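Non-reducing end beta-L-arabinofuranosidase (Bacteroides thetaiotaomicron, PDB 5MQO) is a family GH127 glycoside hydrolase of plant pectin breakdown that probably acts as an aceric acidase. Local coordinates at residues T61-M66 and N461-L466; N484-N489 and T507-E512. All coordinates share one frame; numbering follows the deposited sequence.

Contact 1: T61-M66 and N461-L466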
ATOM      1  N   THR A  61     -17.744   1.379 -10.885  1.00 69.50           N
ATOM      2  CA  THR A  61     -18.735   0.940  -9.865  1.00 67.60           C
ATOM      3  C   THR A  61     -18.518   1.550  -8.502  1.00 66.50           C
ATOM      4  O   THR A  61     -19.440   2.140  -7.919  1.00 67.32           O
ATOM      5  CB  THR A  61     -18.744  -0.590  -9.679  1.00 66.51           C
ATOM      6  OG1 THR A  61     -18.926  -1.224 -10.949  1.00 70.21           O
ATOM      7  CG2 THR A  61     -19.851  -1.036  -8.715  1.00 65.57           C
ATOM      8  N   SER A  62     -17.302   1.366  -7.991  1.00 64.56           N
ATOM      9  CA  SER A  62     -16.954   1.764  -6.636  1.00 61.23           C
ATOM     10  C   SER A  62     -17.151   3.267  -6.426  1.00 61.36           C
ATOM     11  O   SER A  62     -17.809   3.650  -5.469  1.00 62.02           O
ATOM     12  CB  SER A  62     -15.529   1.347  -6.315  1.00 59.10           C
ATOM     13  OG  SER A  62     -15.326  -0.021  -6.579  1.00 57.80           O
ATOM     14  N   LEU A  63     -16.616   4.096  -7.324  1.00 60.95           N
ATOM     15  CA  LEU A  63     -16.788   5.550  -7.229  1.00 63.42           C
ATOM     16  C   LEU A  63     -18.268   5.996  -7.196  1.00 67.33           C
ATOM     17  O   LEU A  63     -18.617   6.829  -6.361  1.00 63.95           O
ATOM     18  CB  LEU A  63     -16.071   6.276  -8.377  1.00 62.46           C
ATOM     19  CG  LEU A  63     -14.547   6.183  -8.427  1.00 61.35           C
ATOM     20  CD1 LEU A  63     -14.040   6.592  -9.797  1.00 62.25           C
ATOM     21  CD2 LEU A  63     -13.891   7.050  -7.358  1.00 60.63           C
ATOM     22  N   GLN A  64     -19.123   5.454  -8.083  1.00 72.94           N
ATOM     23  CA  GLN A  64     -20.561   5.786  -8.068  1.00 76.25           C
ATOM     24  C   GLN A  64     -21.182   5.313  -6.773  1.00 72.38           C
ATOM     25  O   GLN A  64     -21.830   6.072  -6.078  1.00 69.11           O
ATOM     26  CB  GLN A  64     -21.336   5.119  -9.204  1.00 87.67           C
ATOM     27  CG  GLN A  64     -20.843   5.394 -10.617  1.00 98.17           C
ATOM     28  CD  GLN A  64     -20.719   4.104 -11.440  1.00109.01           C
ATOM     29  OE1 GLN A  64     -21.689   3.345 -11.602  1.00111.36           O
ATOM     30  NE2 GLN A  64     -19.513   3.843 -11.944  1.00112.29           N
ATOM     31  N   SER A  65     -20.961   4.043  -6.453  1.00 73.51           N
ATOM     32  CA  SER A  65     -21.477   3.420  -5.223  1.00 72.92           C
ATOM     33  C   SER A  65     -21.190   4.200  -3.935  1.00 74.48           C
ATOM     34  O   SER A  65     -22.034   4.208  -3.026  1.00 76.86           O
ATOM     35  CB  SER A  65     -20.929   2.006  -5.078  1.00 70.52           C
ATOM     36  OG  SER A  65     -21.409   1.415  -3.893  1.00 69.78           O
ATOM     37  N   MET A  66     -20.018   4.841  -3.860  1.00 73.23           N
ATOM     38  CA  MET A  66     -19.628   5.629  -2.694  1.00 74.32           C
ATOM     39  C   MET A  66     -20.264   7.018  -2.650  1.00 76.81           C
ATOM     40  O   MET A  66     -20.597   7.503  -1.584  1.00 76.47           O
ATOM     41  CB  MET A  66     -18.110   5.761  -2.604  1.00 74.75           C
ATOM     42  CG  MET A  66     -17.653   6.210  -1.223  1.00 75.27           C
ATOM     43  SD  MET A  66     -15.916   5.851  -0.929  1.00 77.64           S
ATOM     44  CE  MET A  66     -15.151   7.320  -1.617  1.00 74.14           C
ATOM     45  N   ASN A 461      -9.913   6.535   1.412  1.00 61.92           N
ATOM     46  CA  ASN A 461      -8.484   6.422   1.192  1.00 61.95           C
ATOM     47  C   ASN A 461      -8.188   5.092   0.486  1.00 61.69           C
ATOM     48  O   ASN A 461      -7.353   5.038  -0.443  1.00 65.44           O
ATOM     49  CB  ASN A 461      -7.706   6.590   2.524  1.00 62.98           C
ATOM     50  CG  ASN A 461      -6.188   6.583   2.339  1.00 63.35           C
ATOM     51  OD1 ASN A 461      -5.687   6.721   1.232  1.00 68.50           O
ATOM     52  ND2 ASN A 461      -5.454   6.395   3.425  1.00 64.53           N
ATOM     53  N   THR A 462      -8.874   4.022   0.883  1.00 58.32           N
ATOM     54  CA  THR A 462      -8.649   2.736   0.226  1.00 56.82           C
ATOM     55  C   THR A 462      -8.944   2.832  -1.271  1.00 58.68           C
ATOM     56  O   THR A 462      -8.102   2.463  -2.081  1.00 60.66           O
ATOM     57  CB  THR A 462      -9.459   1.627   0.899  1.00 53.51           C
ATOM     58  OG1 THR A 462      -8.996   1.513   2.242  1.00 55.85           O
ATOM     59  CG2 THR A 462      -9.280   0.307   0.217  1.00 51.21           C
ATOM     60  N   LEU A 463     -10.118   3.361  -1.620  1.00 59.78           N
ATOM     61  CA  LEU A 463     -10.568   3.444  -3.008  1.00 59.43           C
ATOM     62  C   LEU A 463      -9.696   4.385  -3.860  1.00 58.00           C
ATOM     63  O   LEU A 463      -9.274   4.026  -4.950  1.00 57.41           O
ATOM     64  CB  LEU A 463     -12.050   3.857  -3.081  1.00 60.93           C
ATOM     65  CG  LEU A 463     -12.681   3.959  -4.493  1.00 62.70           C
ATOM     66  CD1 LEU A 463     -12.477   2.704  -5.325  1.00 61.87           C
ATOM     67  CD2 LEU A 463     -14.169   4.300  -4.430  1.00 63.51           C
ATOM     68  N   ARG A 464      -9.398   5.569  -3.374  1.00 57.64           N
ATOM     69  CA  ARG A 464      -8.519   6.438  -4.141  1.00 60.68           C
ATOM     70  C   ARG A 464      -7.128   5.831  -4.327  1.00 58.87           C
ATOM     71  O   ARG A 464      -6.500   6.041  -5.358  1.00 58.02           O
ATOM     72  CB  ARG A 464      -8.435   7.839  -3.532  1.00 64.09           C
ATOM     73  CG  ARG A 464      -7.567   7.961  -2.306  1.00 67.00           C
ATOM     74  CD  ARG A 464      -6.111   8.326  -2.612  1.00 68.65           C
ATOM     75  NE  ARG A 464      -5.799   9.639  -2.070  1.00 71.22           N
ATOM     76  CZ  ARG A 464      -5.689   9.926  -0.768  1.00 70.82           C
ATOM     77  NH1 ARG A 464      -5.832   8.996   0.164  1.00 71.25           N
ATOM     78  NH2 ARG A 464      -5.430  11.174  -0.392  1.00 72.51           N
ATOM     79  N   THR A 465      -6.653   5.075  -3.343  1.00 57.43           N
ATOM     80  CA  THR A 465      -5.332   4.473  -3.469  1.00 57.63           C
ATOM     81  C   THR A 465      -5.393   3.416  -4.563  1.00 55.99           C
ATOM     82  O   THR A 465      -4.608   3.460  -5.522  1.00 55.67           O
ATOM     83  CB  THR A 465      -4.826   3.892  -2.144  1.00 57.79           C
ATOM     84  OG1 THR A 465      -4.403   4.962  -1.293  1.00 58.11           O
ATOM     85  CG2 THR A 465      -3.640   2.992  -2.374  1.00 58.86           C
ATOM     86  N   LEU A 466      -6.355   2.510  -4.449  1.00 53.39           N
ATOM     87  CA  LEU A 466      -6.541   1.486  -5.471  1.00 53.55           C
ATOM     88  C   LEU A 466      -6.811   2.090  -6.848  1.00 53.49           C
ATOM     89  O   LEU A 466      -6.287   1.578  -7.818  1.00 53.35           O
ATOM     90  CB  LEU A 466      -7.624   0.478  -5.093  1.00 52.55           C
ATOM     91  CG  LEU A 466      -7.309  -0.364  -3.854  1.00 52.34           C
ATOM     92  CD1 LEU A 466      -8.578  -0.935  -3.253  1.00 53.20           C
ATOM     93  CD2 LEU A 466      -6.341  -1.472  -4.189  1.00 52.10           C
TER
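In the helical catalytic domain of this GH127 enzyme, Leu463 on helix 458-466 packs against Ser62, Leu63 and Met66 on helix 50-69. The two segments run nearly antiparallel, with 153° between their directions, and their axes come no closer than 10.9 Å, so the backbones do not meet and Leu463 spans the gap to reach the other helix. Its CG lies anti to the backbone N (chi1 -179°), which extends the isopropyl fork toward that helix. One prong, CD1, rests 3.5 Å from Ser62 CB; the other, CD2, sits 3.8 Å from the same Ser62 CB and 3.8 Å from Leu63 N, so both prongs of the fork press on the small serine from the same side. A serine suits this place because it is short enough to admit the leucine against the backbone, while its OG turns to the carbonyl O of Gly424. Leu63 adds one branch, CD2 meeting Leu463 CD2 at 4.0 Å as the two side chains slant past each other. Met66 brings its flexible, largely extended thioether to the patch, SD lying 4.2 Å from Leu463 CD2. Phe58 and Tyr427 also touch Leu463, and Val113 and Trp106 of helix 102-117 lie against Leu63 and Met66, so the patch is buried. At the start of helix 458-466, the disulfide between Cys383 and Cys458 ties it to helix 382-399. Antiparallel helices packed through buried apolar side chains are consistent with the (alpha/alpha)6 barrel expected of this clan of glycoside hydrolases.

Contact 2: N484-N489 and T507-E512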
ATOM      1  N   ASN A 484       8.697  -1.494 -12.050  1.00 55.24           N
ATOM      2  CA  ASN A 484       8.505  -1.789 -10.655  1.00 56.89           C
ATOM      3  C   ASN A 484       7.328  -2.718 -10.345  1.00 56.83           C
ATOM      4  O   ASN A 484       7.505  -3.695  -9.632  1.00 55.80           O
ATOM      5  CB  ASN A 484       8.369  -0.475  -9.909  1.00 58.21           C
ATOM      6  CG  ASN A 484       9.677   0.272  -9.856  1.00 58.31           C
ATOM      7  OD1 ASN A 484      10.661  -0.271  -9.400  1.00 59.94           O
ATOM      8  ND2 ASN A 484       9.696   1.506 -10.328  1.00 59.87           N
ATOM      9  N   LEU A 485       6.131  -2.425 -10.841  1.00 57.86           N
ATOM     10  CA  LEU A 485       4.990  -3.325 -10.615  1.00 58.63           C
ATOM     11  C   LEU A 485       4.499  -3.850 -11.923  1.00 59.54           C
ATOM     12  O   LEU A 485       3.896  -3.099 -12.678  1.00 58.39           O
ATOM     13  CB  LEU A 485       3.812  -2.656  -9.904  1.00 59.09           C
ATOM     14  CG  LEU A 485       3.985  -2.062  -8.500  1.00 60.39           C
ATOM     15  CD1 LEU A 485       2.630  -2.031  -7.800  1.00 60.84           C
ATOM     16  CD2 LEU A 485       5.037  -2.773  -7.658  1.00 59.29           C
ATOM     17  N   TYR A 486       4.722  -5.155 -12.140  1.00 58.93           N
ATOM     18  CA  TYR A 486       4.310  -5.853 -13.346  1.00 57.21           C
ATOM     19  C   TYR A 486       2.792  -5.983 -13.436  1.00 58.88           C
ATOM     20  O   TYR A 486       2.097  -6.177 -12.435  1.00 61.00           O
ATOM     21  CB  TYR A 486       5.009  -7.236 -13.464  1.00 56.72           C
ATOM     22  CG  TYR A 486       6.532  -7.134 -13.436  1.00 55.43           C
ATOM     23  CD1 TYR A 486       7.213  -6.408 -14.417  1.00 54.98           C
ATOM     24  CD2 TYR A 486       7.287  -7.733 -12.433  1.00 53.77           C
ATOM     25  CE1 TYR A 486       8.590  -6.262 -14.396  1.00 54.67           C
ATOM     26  CE2 TYR A 486       8.680  -7.589 -12.408  1.00 53.64           C
ATOM     27  CZ  TYR A 486       9.321  -6.843 -13.390  1.00 53.13           C
ATOM     28  OH  TYR A 486      10.680  -6.664 -13.417  1.00 50.50           O
ATOM     29  N   GLY A 487       2.293  -5.893 -14.664  1.00 61.73           N
ATOM     30  CA  GLY A 487       0.859  -5.924 -14.975  1.00 61.42           C
ATOM     31  C   GLY A 487       0.663  -5.374 -16.385  1.00 62.09           C
ATOM     32  O   GLY A 487       1.415  -4.493 -16.833  1.00 57.83           O
ATOM     33  N   ALA A 488      -0.336  -5.898 -17.089  1.00 61.56           N
ATOM     34  CA  ALA A 488      -0.553  -5.523 -18.469  1.00 59.87           C
ATOM     35  C   ALA A 488      -0.902  -4.050 -18.517  1.00 59.57           C
ATOM     36  O   ALA A 488      -1.801  -3.621 -17.796  1.00 59.81           O
ATOM     37  CB  ALA A 488      -1.673  -6.341 -19.059  1.00 61.50           C
ATOM     38  N   ASN A 489      -0.181  -3.289 -19.350  1.00 57.46           N
ATOM     39  CA  ASN A 489      -0.335  -1.850 -19.425  1.00 56.02           C
ATOM     40  C   ASN A 489       0.271  -1.213 -20.688  1.00 55.31           C
ATOM     41  O   ASN A 489       1.127  -1.798 -21.336  1.00 51.75           O
ATOM     42  CB  ASN A 489       0.309  -1.198 -18.183  1.00 57.30           C
ATOM     43  CG  ASN A 489       1.841  -1.274 -18.194  1.00 58.85           C
ATOM     44  OD1 ASN A 489       2.517  -0.692 -19.058  1.00 61.39           O
ATOM     45  ND2 ASN A 489       2.391  -1.960 -17.222  1.00 57.82           N
ATOM     46  N   THR A 507       1.520  -9.344 -20.000  1.00 60.07           N
ATOM     47  CA  THR A 507       1.778 -10.389 -18.988  1.00 60.28           C
ATOM     48  C   THR A 507       0.499 -10.789 -18.259  1.00 60.81           C
ATOM     49  O   THR A 507      -0.413  -9.964 -18.165  1.00 61.47           O
ATOM     50  CB  THR A 507       2.782  -9.922 -17.931  1.00 59.83           C
ATOM     51  OG1 THR A 507       2.945 -10.965 -16.975  1.00 58.52           O
ATOM     52  CG2 THR A 507       2.317  -8.600 -17.233  1.00 59.18           C
ATOM     53  N   ASP A 508       0.428 -12.017 -17.733  1.00 61.30           N
ATOM     54  CA  ASP A 508      -0.764 -12.429 -16.960  1.00 64.03           C
ATOM     55  C   ASP A 508      -0.485 -12.353 -15.454  1.00 62.43           C
ATOM     56  O   ASP A 508      -1.261 -12.852 -14.647  1.00 59.20           O
ATOM     57  CB  ASP A 508      -1.302 -13.817 -17.389  1.00 66.69           C
ATOM     58  CG  ASP A 508      -2.777 -14.095 -16.897  1.00 70.24           C
ATOM     59  OD1 ASP A 508      -3.597 -13.147 -16.786  1.00 69.57           O
ATOM     60  OD2 ASP A 508      -3.125 -15.281 -16.619  1.00 72.88           O
ATOM     61  N   TYR A 509       0.628 -11.704 -15.099  1.00 64.62           N
ATOM     62  CA  TYR A 509       1.017 -11.371 -13.711  1.00 63.29           C
ATOM     63  C   TYR A 509      -0.182 -10.752 -12.983  1.00 62.55           C
ATOM     64  O   TYR A 509      -0.966 -10.034 -13.613  1.00 64.09           O
ATOM     65  CB  TYR A 509       2.185 -10.362 -13.736  1.00 63.11           C
ATOM     66  CG  TYR A 509       3.046 -10.256 -12.485  1.00 63.71           C
ATOM     67  CD1 TYR A 509       4.180 -11.055 -12.308  1.00 63.42           C
ATOM     68  CD2 TYR A 509       2.760  -9.332 -11.505  1.00 61.81           C
ATOM     69  CE1 TYR A 509       4.977 -10.936 -11.173  1.00 62.97           C
ATOM     70  CE2 TYR A 509       3.553  -9.220 -10.376  1.00 62.59           C
ATOM     71  CZ  TYR A 509       4.655 -10.017 -10.205  1.00 61.37           C
ATOM     72  OH  TYR A 509       5.409  -9.868  -9.056  1.00 59.25           O
ATOM     73  N   PRO A 510      -0.384 -11.054 -11.701  1.00 59.11           N
ATOM     74  CA  PRO A 510       0.446 -11.929 -10.876  1.00 59.14           C
ATOM     75  C   PRO A 510       0.258 -13.453 -11.069  1.00 59.42           C
ATOM     76  O   PRO A 510       0.936 -14.232 -10.389  1.00 57.02           O
ATOM     77  CB  PRO A 510      -0.002 -11.544  -9.470  1.00 59.18           C
ATOM     78  CG  PRO A 510      -1.466 -11.306  -9.642  1.00 59.67           C
ATOM     79  CD  PRO A 510      -1.637 -10.702 -11.020  1.00 59.59           C
ATOM     80  N   TRP A 511      -0.624 -13.872 -11.983  1.00 59.04           N
ATOM     81  CA  TRP A 511      -0.958 -15.280 -12.112  1.00 57.44           C
ATOM     82  C   TRP A 511       0.179 -16.075 -12.718  1.00 59.36           C
ATOM     83  O   TRP A 511       0.299 -17.245 -12.423  1.00 60.15           O
ATOM     84  CB  TRP A 511      -2.247 -15.477 -12.889  1.00 56.75           C
ATOM     85  CG  TRP A 511      -3.385 -14.655 -12.374  1.00 58.21           C
ATOM     86  CD1 TRP A 511      -4.163 -13.813 -13.095  1.00 60.21           C
ATOM     87  CD2 TRP A 511      -3.854 -14.568 -11.026  1.00 59.98           C
ATOM     88  NE1 TRP A 511      -5.090 -13.199 -12.290  1.00 59.58           N
ATOM     89  CE2 TRP A 511      -4.922 -13.651 -11.014  1.00 60.38           C
ATOM     90  CE3 TRP A 511      -3.476 -15.179  -9.821  1.00 60.30           C
ATOM     91  CZ2 TRP A 511      -5.624 -13.334  -9.854  1.00 61.89           C
ATOM     92  CZ3 TRP A 511      -4.171 -14.862  -8.667  1.00 60.66           C
ATOM     93  CH2 TRP A 511      -5.242 -13.954  -8.691  1.00 61.06           C
ATOM     94  N   GLU A 512       1.007 -15.439 -13.550  1.00 62.38           N
ATOM     95  CA  GLU A 512       2.187 -16.062 -14.179  1.00 63.75           C
ATOM     96  C   GLU A 512       3.314 -15.059 -14.207  1.00 61.44           C
ATOM     97  O   GLU A 512       3.078 -13.853 -14.143  1.00 62.43           O
ATOM     98  CB  GLU A 512       1.889 -16.497 -15.614  1.00 67.75           C
ATOM     99  CG  GLU A 512       0.671 -17.406 -15.748  1.00 73.62           C
ATOM    100  CD  GLU A 512       0.445 -17.918 -17.165  1.00 77.24           C
ATOM    101  OE1 GLU A 512      -0.062 -17.161 -18.036  1.00 73.39           O
ATOM    102  OE2 GLU A 512       0.753 -19.110 -17.393  1.00 81.88           O
TER
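The two loops pass each other in opposite directions without regular strand pairing, Gly487 CA lying 5.6 Å from Tyr509 CA and Ala488 CA 5.4 Å from Thr507 CA. Tyr486 and Tyr509 form the aromatic pair of the contact. The CB of Tyr486 sits over one face of the Tyr509 ring, 3.8 Å from its centroid and 17° off the ring normal, a CH-pi contact. Beyond it the Tyr486 ring turns its edge to that same ring: its CD2 reaches CZ of Tyr509 at 4.1 Å, the planes stand at 76° and the pair is T-shaped. Tyr509 holds its ring there by a first torsion that places CG opposite the backbone N, facing the CB of Tyr486, and its CD2 comes within 3.4 Å of Tyr486 O. Both loops belong to the beta-rich middle domain, at the base of the hairpin formed by strands 489-494 and 500-506. There Thr507 makes an ST turn, its OG1 accepting from Tyr509 N at 3.1 Å in a nearly straight bond, while the same hydroxyl bonds to the carbonyl O of Asn514; threonine serves here because its other branch is apolar. That branch, CG2, packs 3.7 Å from Gly487 C, against a backbone whose extended conformation (phi 163°) is easily adopted by a residue without a CB. Ala488 offers a single methyl, 3.9 Å from Thr507 O. A cis peptide bond precedes Pro510 and turns the chain after Tyr509. At the far ends of the tyrosines, the hydroxyl of Tyr486 bonds to Arg534 O, and that of Tyr509 reaches Glu409 of helix 402-416 in a weak bond.

In the fold
From the N terminus, helix 50-69 supplies the first half of contact 1, and most of the helical catalytic domain follows before helix 458-466 brings the chain back to it, closing a loop of 394 residues. Contact 2 opens only afterwards, so the two stand in series and neither nest nor cross. Its own loop is short, 17 residues, mostly the hairpin of strands 489-494 and 500-506 in the middle domain. The centres of contact 1 and contact 2 lie about 22 Å apart, and the nearest atoms of contact 1 and contact 2 are about 9 Å apart, without touching. Contact 1 joins an early and a late helix of the catalytic domain, whereas contact 2 joins loops facing helix 402-416, where the beta-rich part meets the helical one.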